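Local coordinates for protein SPD1 nuclease (Streptococcus pyogenes, PDB 2XGR) that hydrolyses DNA outside the cell as a prophage-encoded endonuclease, probably with the help of a bound metal ion, at residues 64-67 and 73-76; 125-130 and 179-184; 52-55 and 60-63; 161-166 and 228-233; 199-204 and 213-218. One frame throughout, in Å; residues are numbered along the deposited sequence. Where two conformers were deposited one is given.

Interaction 1 (64-67 and 73-76)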
# COMPACT_ATOMS: atom_id res chain seq x y z
N LEU A 64 -2.52 -12.27 4.08
CA LEU A 64 -3.56 -11.37 4.52
C LEU A 64 -3.76 -11.57 6.01
O LEU A 64 -3.99 -12.68 6.44
CB LEU A 64 -4.85 -11.70 3.81
CG LEU A 64 -4.83 -11.51 2.27
CD1 LEU A 64 -6.19 -11.94 1.61
CD2 LEU A 64 -4.45 -10.08 1.95
N GLY A 65 -3.81 -10.50 6.79
CA GLY A 65 -4.06 -10.71 8.20
C GLY A 65 -5.50 -11.18 8.46
O GLY A 65 -6.36 -11.05 7.62
N GLU A 66 -5.72 -11.80 9.60
CA GLU A 66 -7.12 -12.19 9.98
C GLU A 66 -8.10 -10.99 10.04
O GLU A 66 -7.71 -9.81 10.23
CB GLU A 66 -7.06 -12.86 11.40
CG GLU A 66 -6.85 -11.73 12.44
CD GLU A 66 -6.48 -12.22 13.80
OE1 GLU A 66 -7.09 -13.20 14.26
OE2 GLU A 66 -5.56 -11.62 14.40
N LEU A 67 -9.38 -11.27 9.81
CA LEU A 67 -10.40 -10.32 10.24
C LEU A 67 -10.49 -10.41 11.74
O LEU A 67 -10.49 -11.52 12.30
CB LEU A 67 -11.75 -10.66 9.64
CG LEU A 67 -11.81 -10.60 8.11
CD1 LEU A 67 -13.24 -10.97 7.67
CD2 LEU A 67 -11.48 -9.13 7.65
N ALA A 73 -10.42 -5.74 8.67
CA ALA A 73 -9.13 -6.21 8.14
C ALA A 73 -7.97 -5.70 8.99
O ALA A 73 -8.01 -4.60 9.57
CB ALA A 73 -8.97 -5.61 6.70
N THR A 74 -6.88 -6.45 9.02
CA THR A 74 -5.74 -6.13 9.88
C THR A 74 -4.44 -5.85 9.16
O THR A 74 -3.62 -5.05 9.67
CB THR A 74 -5.51 -7.19 10.97
OG1 THR A 74 -5.34 -8.48 10.39
CG2 THR A 74 -6.78 -7.23 11.87
N PHE A 75 -4.17 -6.52 8.03
CA PHE A 75 -3.06 -6.06 7.14
C PHE A 75 -3.13 -6.80 5.83
O PHE A 75 -3.67 -7.89 5.79
CB PHE A 75 -1.64 -6.30 7.76
CG PHE A 75 -1.29 -7.77 7.95
CD1 PHE A 75 -0.60 -8.51 6.93
CD2 PHE A 75 -1.54 -8.39 9.18
CE1 PHE A 75 -0.29 -9.91 7.14
CE2 PHE A 75 -1.15 -9.72 9.40
CZ PHE A 75 -0.54 -10.47 8.39
N SER A 76 -2.39 -6.32 4.83
CA SER A 76 -2.23 -7.12 3.62
C SER A 76 -0.74 -6.93 3.19
O SER A 76 -0.20 -5.81 3.24
CB SER A 76 -3.15 -6.53 2.55
OG SER A 76 -2.95 -7.27 1.34
O HOH W 1 -6.63 -8.39 7.06
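Residues 64-67 and 73-76 run antiparallel, 173° apart end to end, with Leu-64 and Ser-76 as a non-hydrogen-bonded pair whose CA atoms lie 4.5 Å apart. They form the loop end of a long-looped beta hairpin: strand 61-64 leads in, strand 76-80 leads out, and the chain loses regular strand geometry beyond this pair. One direct backbone bond continues the ladder, Gly-65 N to Phe-75 O at 2.8 Å and nearly straight. One step further the backbones are bridged by a water, which lies 2.7 Å from Gly-65 O and accepts from Thr-74 N. The hydroxyl of Thr-74 closes the next gap. With OG1 between the backbone N and the carbonyl carbon (chi1 56°), it points across and donates to Glu-66 O at 2.7 Å, in the carbonyl plane and on a lone pair. The ring of Phe-75 lies flat against the opposing backbone. Gly-65 CA, with no side chain, sits directly over its face in a CH-pi contact, 3.5 Å from the ring centroid, with Gly-65 N above the centre on the same side. The ammonium of Lys-182 approaches the other face in a cation-pi contact, and the ring is held between peptide and charge. Leu-67 reaches back with CD2 toward Ala-73, a looser touch. At the strand end, Leu-64 CD2 rests 3.2 Å from Ser-76 OG, the hydroxyl that is hydrogen-bonded to Asn-136 OD1.

Interaction 2 (125-130 and 179-184)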
# COMPACT_ATOMS: atom_id res chain seq x y z
N TYR A 125 -5.13 -3.32 -6.40
CA TYR A 125 -5.51 -4.46 -7.24
C TYR A 125 -4.43 -4.97 -8.17
O TYR A 125 -4.24 -6.19 -8.27
CB TYR A 125 -6.75 -4.02 -8.10
CG TYR A 125 -7.23 -5.15 -8.94
CD1 TYR A 125 -7.90 -6.23 -8.39
CD2 TYR A 125 -6.89 -5.20 -10.28
CE1 TYR A 125 -8.38 -7.29 -9.19
CE2 TYR A 125 -7.38 -6.24 -11.10
CZ TYR A 125 -8.05 -7.30 -10.53
OH TYR A 125 -8.49 -8.35 -11.32
N GLN A 126 -3.73 -4.08 -8.89
CA GLN A 126 -2.84 -4.61 -9.93
C GLN A 126 -1.62 -5.28 -9.32
O GLN A 126 -0.89 -6.01 -9.99
CB GLN A 126 -2.39 -3.50 -10.90
CG GLN A 126 -3.53 -2.94 -11.74
CD GLN A 126 -3.04 -2.27 -13.00
OE1 GLN A 126 -3.74 -2.27 -14.05
NE2 GLN A 126 -1.91 -1.65 -12.93
N PHE A 127 -1.44 -5.15 -8.01
CA PHE A 127 -0.38 -5.92 -7.37
C PHE A 127 -0.90 -7.27 -7.00
O PHE A 127 -0.25 -8.27 -7.22
CB PHE A 127 0.18 -5.23 -6.11
CG PHE A 127 0.93 -3.94 -6.39
CD1 PHE A 127 1.61 -3.74 -7.63
CD2 PHE A 127 1.03 -2.97 -5.42
CE1 PHE A 127 2.36 -2.55 -7.89
CE2 PHE A 127 1.75 -1.76 -5.67
CZ PHE A 127 2.43 -1.57 -6.89
N CYS A 128 -2.07 -7.28 -6.36
CA CYS A 128 -2.54 -8.56 -5.76
C CYS A 128 -3.65 -9.30 -6.52
O CYS A 128 -4.00 -10.45 -6.18
CB CYS A 128 -3.00 -8.35 -4.29
SG CYS A 128 -4.53 -7.33 -4.10
N GLY A 129 -4.33 -8.61 -7.43
CA GLY A 129 -5.39 -9.28 -8.17
C GLY A 129 -6.63 -9.73 -7.41
O GLY A 129 -7.46 -10.49 -7.95
N LEU A 130 -6.83 -9.22 -6.21
CA LEU A 130 -7.98 -9.62 -5.34
C LEU A 130 -9.19 -8.73 -5.53
O LEU A 130 -9.09 -7.52 -5.61
CB LEU A 130 -7.63 -9.50 -3.85
CG LEU A 130 -6.44 -10.33 -3.40
CD1 LEU A 130 -6.29 -9.97 -1.91
CD2 LEU A 130 -6.73 -11.86 -3.60
N LEU A 179 9.46 -6.38 -4.95
CA LEU A 179 8.91 -5.38 -4.01
C LEU A 179 8.29 -6.12 -2.85
O LEU A 179 7.46 -7.04 -3.06
CB LEU A 179 7.84 -4.60 -4.76
CG LEU A 179 6.98 -3.69 -3.84
CD1 LEU A 179 7.86 -2.58 -3.12
CD2 LEU A 179 5.81 -3.04 -4.65
N ASP A 180 8.65 -5.74 -1.62
CA ASP A 180 7.95 -6.25 -0.46
C ASP A 180 7.12 -5.05 0.00
O ASP A 180 7.66 -3.97 0.32
CB ASP A 180 8.97 -6.70 0.63
CG ASP A 180 8.28 -7.21 1.89
OD1 ASP A 180 7.68 -6.40 2.61
OD2 ASP A 180 8.30 -8.46 2.10
N TYR A 181 5.80 -5.24 0.13
CA TYR A 181 4.95 -4.11 0.36
C TYR A 181 3.82 -4.53 1.32
O TYR A 181 3.08 -5.48 1.04
CB TYR A 181 4.37 -3.67 -1.03
CG TYR A 181 3.29 -2.58 -1.02
CD1 TYR A 181 3.40 -1.41 -0.21
CD2 TYR A 181 2.15 -2.71 -1.79
CE1 TYR A 181 2.38 -0.42 -0.24
CE2 TYR A 181 1.11 -1.73 -1.81
CZ TYR A 181 1.27 -0.58 -1.03
OH TYR A 181 0.29 0.38 -1.11
N LYS A 182 3.71 -3.82 2.45
CA LYS A 182 2.72 -4.18 3.47
C LYS A 182 1.86 -2.95 3.70
O LYS A 182 2.40 -1.83 3.83
CB LYS A 182 3.46 -4.56 4.77
CG LYS A 182 2.43 -5.10 5.80
CD LYS A 182 3.13 -5.37 7.18
CE LYS A 182 2.13 -5.98 8.16
NZ LYS A 182 2.91 -6.19 9.44
N VAL A 183 0.54 -3.14 3.70
CA VAL A 183 -0.40 -2.04 3.98
C VAL A 183 -1.18 -2.41 5.24
O VAL A 183 -1.83 -3.47 5.33
CB VAL A 183 -1.34 -1.80 2.75
CG1 VAL A 183 -2.33 -0.64 3.08
CG2 VAL A 183 -0.45 -1.48 1.49
N THR A 184 -1.08 -1.55 6.24
CA THR A 184 -1.72 -1.83 7.59
C THR A 184 -2.66 -0.71 8.00
O THR A 184 -2.21 0.47 8.13
CB THR A 184 -0.62 -1.97 8.69
OG1 THR A 184 0.40 -2.90 8.31
CG2 THR A 184 -1.23 -2.31 10.06
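Phe-127, on the short helix 125-128, drives its ring against Tyr-181 and Leu-179 of strand 178-186, a buried, wholly apolar join between helix and sheet. The close part is aromatic. The CD2-CE2 side of Phe-127 meets the CD2-CE2 side of Tyr-181, with Phe-127 CD2 and Tyr-181 CD2 3.8 Å apart. The ring planes stand at 84° to each other and their centroids are 5.8 Å apart. Phe-127 CG is placed anti to its carbonyl carbon (chi1 -67°), which sends the ring from the helix toward the strand. Leu-179 is the slacker partner: its CD2 comes obliquely to the ring, 4.3 Å from Phe-127 CZ. Tyr-125 and Gln-126, partly exposed, take no part, while the buried Cys-128 packs on Ile-78. The turn ends at Gly-129, whose positive phi follows the helix and whose N bonds to Tyr-125 O, while Leu-130 N makes a weak bond to Cys-128 SG. The helix lies in the connection between strands 119-121 and 137-139, a pair that with the next helix, 142-146, is consistent with the ββα-metal finger of the His-Me family. Tyr-181 OH bonds to Glu-164 OE1, and Phe-127 also touches Glu-164 and Asp-168. The contact thus sits between helix 160-173 and the central antiparallel sheet, where strand 178-186 runs between 76-80 and 196-204.

Interaction 3 (52-55 and 60-63)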
# COMPACT_ATOMS: atom_id res chain seq x y z
N LYS A 52 10.32 -6.92 9.58
CA LYS A 52 9.10 -6.35 9.02
C LYS A 52 8.60 -6.95 7.73
O LYS A 52 7.46 -6.61 7.35
CB LYS A 52 9.31 -4.86 8.76
CG LYS A 52 9.57 -4.06 10.06
CD LYS A 52 9.66 -2.58 9.68
CE LYS A 52 10.02 -1.69 10.91
NZ LYS A 52 10.11 -0.23 10.55
N LEU A 53 9.38 -7.84 7.12
CA LEU A 53 9.16 -8.23 5.71
C LEU A 53 8.66 -9.67 5.65
O LEU A 53 8.71 -10.43 6.68
CB LEU A 53 10.48 -8.12 4.95
CG LEU A 53 11.28 -6.81 5.22
CD1 LEU A 53 12.52 -6.79 4.35
CD2 LEU A 53 10.33 -5.64 4.83
N LEU A 54 8.17 -10.06 4.48
CA LEU A 54 7.89 -11.50 4.21
C LEU A 54 9.25 -12.21 3.98
O LEU A 54 10.23 -11.56 3.52
CB LEU A 54 7.01 -11.62 2.96
CG LEU A 54 5.58 -11.17 3.23
CD1 LEU A 54 4.83 -11.19 1.90
CD2 LEU A 54 4.92 -12.10 4.25
N PRO A 55 9.34 -13.51 4.33
CA PRO A 55 10.59 -14.25 4.01
C PRO A 55 10.86 -14.20 2.49
O PRO A 55 9.96 -14.19 1.68
CB PRO A 55 10.27 -15.69 4.45
CG PRO A 55 9.34 -15.53 5.63
CD PRO A 55 8.37 -14.38 5.05
N TYR A 60 6.37 -15.38 -5.62
CA TYR A 60 5.29 -14.45 -5.26
C TYR A 60 4.62 -14.96 -3.99
O TYR A 60 4.29 -16.17 -3.91
CB TYR A 60 4.28 -14.46 -6.41
CG TYR A 60 2.99 -13.72 -6.13
CD1 TYR A 60 2.90 -12.35 -6.44
CD2 TYR A 60 1.94 -14.33 -5.42
CE1 TYR A 60 1.74 -11.67 -6.27
CE2 TYR A 60 0.75 -13.60 -5.19
CZ TYR A 60 0.68 -12.30 -5.60
OH TYR A 60 -0.51 -11.61 -5.39
N GLN A 61 4.28 -14.03 -3.08
CA GLN A 61 3.52 -14.38 -1.87
C GLN A 61 2.55 -13.25 -1.56
O GLN A 61 2.94 -12.05 -1.67
CB GLN A 61 4.43 -14.41 -0.63
CG GLN A 61 5.60 -15.33 -0.68
CD GLN A 61 6.64 -14.96 0.37
OE1 GLN A 61 6.38 -15.04 1.57
NE2 GLN A 61 7.83 -14.66 -0.07
N LEU A 62 1.36 -13.60 -1.09
CA LEU A 62 0.43 -12.61 -0.57
C LEU A 62 -0.06 -13.16 0.75
O LEU A 62 -0.54 -14.27 0.82
CB LEU A 62 -0.71 -12.42 -1.55
CG LEU A 62 -1.88 -11.55 -1.09
CD1 LEU A 62 -1.39 -10.09 -0.97
CD2 LEU A 62 -3.03 -11.67 -2.10
N GLN A 63 0.15 -12.40 1.81
CA GLN A 63 -0.30 -12.81 3.14
C GLN A 63 -1.34 -11.81 3.64
O GLN A 63 -1.06 -10.62 3.67
CB GLN A 63 0.95 -12.93 4.02
CG GLN A 63 0.64 -13.72 5.32
CD GLN A 63 1.85 -14.51 5.88
OE1 GLN A 63 1.83 -14.84 7.07
NE2 GLN A 63 2.89 -14.79 5.07
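The flat carboxamide of Gln-61 meets Pro-55 O through its NE2 edge, the oxygen lying 4° out of the amide plane, while Leu-54 CB stands to one face near OE1, 3.7 Å from that atom. The second carboxamide, that of Gln-63, is met from one face at its nitrogen end: Leu-54 CD2 lies above the plane, 3.5 Å from NE2. The pyrrolidine ring of Pro-55 touches more loosely, its CD 4.1 Å from Gln-61 OE1. Leu-54 therefore fits between two glutamines that project from the same side of strand 61-64. The leucine and Gln-61 side chains lie alongside each other and run in opposite senses, CD1 of Leu-54 lying 4.1 Å from Gln-61 CB. Gln-61 is extended beyond CG, which carries its amide out to the proline carbonyl. The resulting bond is 2.8 Å from Gln-61 NE2 to Pro-55 O, with an N-H...O angle of 178°. Seen from the acceptor it runs nearly along the C=O axis, at 170°. The arrangement joins the loop before strand 61-64 to the strand itself, across the four residues between them. The loop is held by further bonds: Leu-54 N to Asp-180 OD2 and Leu-54 O to Gln-79 NE2, and Leu-54 packs on His-77 of the neighbouring strand. Chemically, a single straight amide-to-carbonyl bond between the exposed Pro-55 and the partly exposed Gln-61 works beside a buried leucine, whose methyls lie against the aliphatic and amide parts of the two glutamines. The bond helps to set the rotation of the Gln-61 amide, and the leucine supplies most of the apolar contact.

Interaction 4 (161-166 and 228-233)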
# COMPACT_ATOMS: atom_id res chain seq x y z
N LEU A 161 -2.70 6.04 -4.38
CA LEU A 161 -2.34 5.83 -5.81
C LEU A 161 -0.98 6.44 -6.18
O LEU A 161 -0.21 5.84 -6.94
CB LEU A 161 -3.48 6.46 -6.70
CG LEU A 161 -3.31 6.35 -8.21
CD1 LEU A 161 -3.39 4.88 -8.65
CD2 LEU A 161 -4.41 7.22 -8.87
N TYR A 162 -0.64 7.59 -5.59
CA TYR A 162 0.65 8.25 -5.82
C TYR A 162 1.75 7.24 -5.55
O TYR A 162 2.71 7.08 -6.36
CB TYR A 162 0.78 9.43 -4.76
CG TYR A 162 2.16 10.06 -4.75
CD1 TYR A 162 2.41 11.24 -5.47
CD2 TYR A 162 3.24 9.44 -4.10
CE1 TYR A 162 3.64 11.84 -5.47
CE2 TYR A 162 4.50 10.02 -4.14
CZ TYR A 162 4.67 11.23 -4.84
OH TYR A 162 5.94 11.79 -4.93
N TYR A 163 1.63 6.52 -4.45
CA TYR A 163 2.75 5.64 -4.02
C TYR A 163 2.74 4.34 -4.86
O TYR A 163 3.78 3.87 -5.34
CB TYR A 163 2.60 5.25 -2.52
CG TYR A 163 2.72 6.52 -1.69
CD1 TYR A 163 3.97 7.02 -1.30
CD2 TYR A 163 1.58 7.25 -1.46
CE1 TYR A 163 4.06 8.27 -0.67
CE2 TYR A 163 1.64 8.53 -0.78
CZ TYR A 163 2.91 9.01 -0.39
OH TYR A 163 2.93 10.25 0.21
N GLU A 164 1.56 3.73 -5.01
CA GLU A 164 1.47 2.46 -5.73
C GLU A 164 1.84 2.59 -7.22
O GLU A 164 2.55 1.75 -7.72
CB GLU A 164 0.06 1.88 -5.59
CG GLU A 164 -0.15 1.38 -4.12
CD GLU A 164 -1.48 0.62 -3.95
OE1 GLU A 164 -1.57 -0.09 -2.92
OE2 GLU A 164 -2.38 0.74 -4.83
N ASN A 165 1.44 3.67 -7.89
CA ASN A 165 1.85 3.84 -9.28
C ASN A 165 3.38 3.98 -9.39
O ASN A 165 4.01 3.50 -10.35
CB ASN A 165 1.17 5.08 -9.94
CG ASN A 165 -0.24 4.77 -10.49
OD1 ASN A 165 -0.91 5.64 -11.16
ND2 ASN A 165 -0.71 3.58 -10.23
N ARG A 166 3.97 4.66 -8.44
CA ARG A 166 5.43 4.82 -8.53
C ARG A 166 6.13 3.53 -8.20
O ARG A 166 7.16 3.23 -8.84
CB ARG A 166 5.85 5.96 -7.61
CG ARG A 166 5.47 7.34 -8.20
CD ARG A 166 5.67 8.47 -7.23
NE ARG A 166 5.42 9.77 -7.93
CZ ARG A 166 4.21 10.18 -8.35
NH1 ARG A 166 3.08 9.52 -8.12
NH2 ARG A 166 4.10 11.34 -9.01
N THR A 228 10.97 1.63 4.15
CA THR A 228 10.27 2.93 4.16
C THR A 228 8.83 2.77 4.58
O THR A 228 8.22 1.78 4.21
CB THR A 228 10.28 3.54 2.76
OG1 THR A 228 11.63 3.77 2.37
CG2 THR A 228 9.61 4.94 2.71
N THR A 229 8.37 3.66 5.46
CA THR A 229 6.97 3.66 5.87
C THR A 229 6.40 5.04 5.61
O THR A 229 7.03 6.04 5.93
CB THR A 229 6.88 3.33 7.36
OG1 THR A 229 7.53 2.07 7.62
CG2 THR A 229 5.37 3.22 7.86
N VAL A 230 5.17 5.06 5.07
CA VAL A 230 4.43 6.31 4.81
C VAL A 230 3.12 6.16 5.57
O VAL A 230 2.45 5.10 5.47
CB VAL A 230 4.15 6.40 3.25
CG1 VAL A 230 3.13 7.50 3.06
CG2 VAL A 230 5.46 6.74 2.56
N ILE A 231 2.74 7.17 6.38
CA ILE A 231 1.45 7.08 7.11
C ILE A 231 0.50 8.10 6.49
O ILE A 231 0.79 9.31 6.44
CB ILE A 231 1.63 7.40 8.66
CG1 ILE A 231 2.55 6.37 9.28
CG2 ILE A 231 0.22 7.46 9.37
CD1 ILE A 231 2.99 6.69 10.73
N LEU A 232 -0.60 7.61 5.94
CA LEU A 232 -1.58 8.49 5.32
C LEU A 232 -2.83 8.57 6.15
O LEU A 232 -3.26 7.57 6.75
CB LEU A 232 -1.96 7.96 3.91
CG LEU A 232 -0.80 7.88 2.94
CD1 LEU A 232 -1.28 7.35 1.53
CD2 LEU A 232 -0.20 9.25 2.76
N GLU A 233 -3.43 9.76 6.17
CA GLU A 233 -4.67 9.95 6.91
C GLU A 233 -5.87 9.49 6.11
O GLU A 233 -5.98 9.80 4.90
CB GLU A 233 -4.85 11.48 7.30
CG GLU A 233 -3.75 12.06 8.15
CD GLU A 233 -3.65 11.46 9.56
OE1 GLU A 233 -4.69 11.14 10.19
OE2 GLU A 233 -2.49 11.26 10.02
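Tyr-163 has CG anti to its carbonyl carbon (chi1 -64°), which swings the ring from helix 160-173 down onto Val-230, whose own chi1 of 167° sets both methyls toward the ring. This is helix-on-sheet packing in the core of the nuclease: one turn of the long helix packs on strand 228-233 of the large antiparallel sheet, with 9.0 Å between the CA atoms of Tyr-163 and Val-230. Val-230 CG1 comes over one face of the tyrosine, offset toward the rim and 3.8 Å from CZ. It makes a CH-pi contact 4.1 Å from the ring centroid. The CG2 methyl sits beside CE1 of the same ring. Leu-232, two residues on and pointing the same way from the strand, puts CD1 3.9 Å from Tyr-163 CE2. These two strand residues thus meet neighbouring parts of a single aromatic ring. Tyr-162 takes the opposite face, its CD2 above the centre of the Tyr-163 ring. The phenol oxygen of Tyr-163 bonds to Pro-157 O and is also hydrogen-bonded to Ser-217 OG, so this polar tip in a buried setting is satisfied. Leu-199 of the adjacent strand also touches the Tyr-163 ring, and Leu-232 reaches Leu-144 of helix 142-146. On the helix itself, Tyr-162 CE1 lies 3.4 Å from the plane of the Arg-166 guanidinium, over its centre. The same guanidinium turns its edge to the backbone: Arg-166 NH1 donates to Tyr-162 O at 3.0 Å, and NH1 also bonds to Asp-154 O.

Interaction 5 (199-204 and 213-218)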
# COMPACT_ATOMS: atom_id res chain seq x y z
N LEU A 199 1.72 2.49 4.75
CA LEU A 199 2.30 1.80 3.64
C LEU A 199 3.76 1.55 3.96
O LEU A 199 4.49 2.49 4.23
CB LEU A 199 2.28 2.75 2.38
CG LEU A 199 0.88 2.95 1.74
CD1 LEU A 199 -0.03 3.85 2.63
CD2 LEU A 199 1.07 3.62 0.35
N GLN A 200 4.24 0.31 3.79
CA GLN A 200 5.62 -0.05 4.14
C GLN A 200 6.25 -0.76 2.94
O GLN A 200 5.69 -1.74 2.42
CB GLN A 200 5.63 -1.06 5.33
CG GLN A 200 7.02 -1.47 5.74
CD GLN A 200 6.94 -2.63 6.67
OE1 GLN A 200 6.64 -2.44 7.86
NE2 GLN A 200 7.04 -3.86 6.12
N TYR A 201 7.37 -0.26 2.44
CA TYR A 201 7.90 -0.88 1.24
C TYR A 201 9.42 -0.88 1.20
O TYR A 201 10.09 0.03 1.75
CB TYR A 201 7.35 -0.20 -0.07
CG TYR A 201 7.41 1.31 -0.04
CD1 TYR A 201 8.57 2.00 -0.43
CD2 TYR A 201 6.30 2.06 0.39
CE1 TYR A 201 8.58 3.43 -0.48
CE2 TYR A 201 6.36 3.50 0.36
CZ TYR A 201 7.48 4.14 -0.11
OH TYR A 201 7.49 5.53 -0.11
N VAL A 202 9.96 -1.91 0.56
CA VAL A 202 11.42 -1.98 0.33
C VAL A 202 11.59 -2.91 -0.85
O VAL A 202 10.68 -3.74 -1.12
CB VAL A 202 12.13 -2.50 1.55
CG1 VAL A 202 11.73 -4.00 1.81
CG2 VAL A 202 13.73 -2.38 1.42
N GLY A 203 12.71 -2.77 -1.57
CA GLY A 203 12.97 -3.67 -2.72
C GLY A 203 13.94 -4.78 -2.25
O GLY A 203 14.59 -4.66 -1.19
N ILE A 204 13.93 -5.90 -2.97
CA ILE A 204 14.89 -6.98 -2.67
C ILE A 204 15.53 -7.43 -4.00
O ILE A 204 14.84 -7.64 -5.00
CB ILE A 204 14.18 -8.19 -2.04
CG1 ILE A 204 13.44 -7.77 -0.76
CG2 ILE A 204 15.27 -9.26 -1.55
CD1 ILE A 204 12.62 -8.94 -0.08
N ILE A 213 13.72 2.20 -1.46
CA ILE A 213 13.07 2.78 -2.63
C ILE A 213 12.60 4.20 -2.29
O ILE A 213 11.97 4.41 -1.25
CB ILE A 213 11.83 1.93 -3.00
CG1 ILE A 213 12.27 0.57 -3.58
CG2 ILE A 213 11.00 2.72 -4.13
CD1 ILE A 213 11.17 -0.56 -3.68
N ARG A 214 12.89 5.18 -3.16
CA ARG A 214 12.47 6.56 -2.92
C ARG A 214 11.45 6.97 -3.95
O ARG A 214 11.66 6.80 -5.13
CB ARG A 214 13.70 7.53 -3.04
CG ARG A 214 14.92 7.01 -2.21
CD ARG A 214 15.28 7.75 -0.92
NE ARG A 214 16.59 7.24 -0.48
CZ ARG A 214 16.85 6.67 0.70
NH1 ARG A 214 15.91 6.63 1.64
NH2 ARG A 214 18.06 6.16 0.94
N LEU A 215 10.28 7.32 -3.44
CA LEU A 215 9.18 7.75 -4.30
C LEU A 215 8.99 9.26 -4.35
O LEU A 215 8.05 9.72 -5.04
CB LEU A 215 7.89 7.07 -3.85
CG LEU A 215 8.00 5.54 -3.74
CD1 LEU A 215 6.59 4.95 -3.39
CD2 LEU A 215 8.51 4.97 -5.04
N ASN A 216 9.94 10.01 -3.79
CA ASN A 216 9.96 11.48 -3.84
C ASN A 216 8.83 12.21 -3.10
O ASN A 216 8.39 13.28 -3.49
CB ASN A 216 10.12 12.00 -5.30
CG ASN A 216 10.82 13.33 -5.31
OD1 ASN A 216 11.88 13.45 -4.67
ND2 ASN A 216 10.28 14.33 -6.08
N SER A 217 8.34 11.62 -2.01
CA SER A 217 7.33 12.28 -1.22
C SER A 217 7.99 12.79 0.08
O SER A 217 8.73 12.01 0.71
CB SER A 217 6.31 11.18 -0.89
OG SER A 217 5.62 11.48 0.22
N ASN A 218 7.43 13.84 0.66
CA ASN A 218 7.95 14.32 1.97
C ASN A 218 7.47 13.45 3.17
O ASN A 218 7.89 13.71 4.29
CB ASN A 218 7.44 15.75 2.23
CG ASN A 218 8.03 16.75 1.30
OD1 ASN A 218 9.18 16.64 0.86
ND2 ASN A 218 7.21 17.71 0.91
O HOH W 2 12.49 1.34 1.19
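Tyr-201 leaves strand 196-204 toward Ile-213 and Leu-215, its CB bearing a ring set between the backbone N and the carbonyl carbon (chi1 48°). Along the near side of the ring, CD1 comes 4.2 Å from Ile-213 CB. CE1 is next and lies 3.6 Å from Ile-213 O, which sits at the ring edge, in its plane. Further out CZ meets Leu-215 CD1 at 3.5 Å. The tip, OH, passes the same leucine and bonds to Glu-220 OE2, a carboxylate oxygen that also takes Leu-215 N. Ile-213 sends CD1 to the opposite backbone, 3.4 Å from Gly-203 N and close to Val-202 C. The segments belong to the beta hairpin of strands 196-204 and 209-214. Gly-203 still pairs with Leu-211, but the next rung is opened by a water: it donates to Tyr-201 O at 2.8 Å and accepts from Ile-213 N at 3.0 Å. Beyond this rung the second strand ends and the chain passes along helix 160-173, where Leu-215 touches Leu-167 and Ile-213 touches Trp-170. The join is therefore apolar between its side chains, while its buried polar groups are met by a bridging water and by Glu-220, whose OE2 is met by Leu-215 N and Tyr-201 OH and OE1 by Ser-217 N, an arrangement that would probably favour a charged carboxylate.

Interaction 3 comes first, closing a short loop between residues 55 and 60. Strand 61-64 then runs straight into interaction 1, which closes the loop of its hairpin with strand 76-80. Interaction 2 spans 48 residues, from helix 125-128 to strand 178-186, and crosses interaction 4, whose helix segment 161-166 lies inside that span and whose strand 228-233 lies beyond it. Interaction 5, a local hairpin closure, falls wholly within the span of interaction 4. All five reach or border the central sheet. Ser-76 O to Val-183 N joins 1 with 2, side-chain bonds join 2 with 3 and with 4, and backbone bonds of strand 196-204 tie 5 to both 2 and 4.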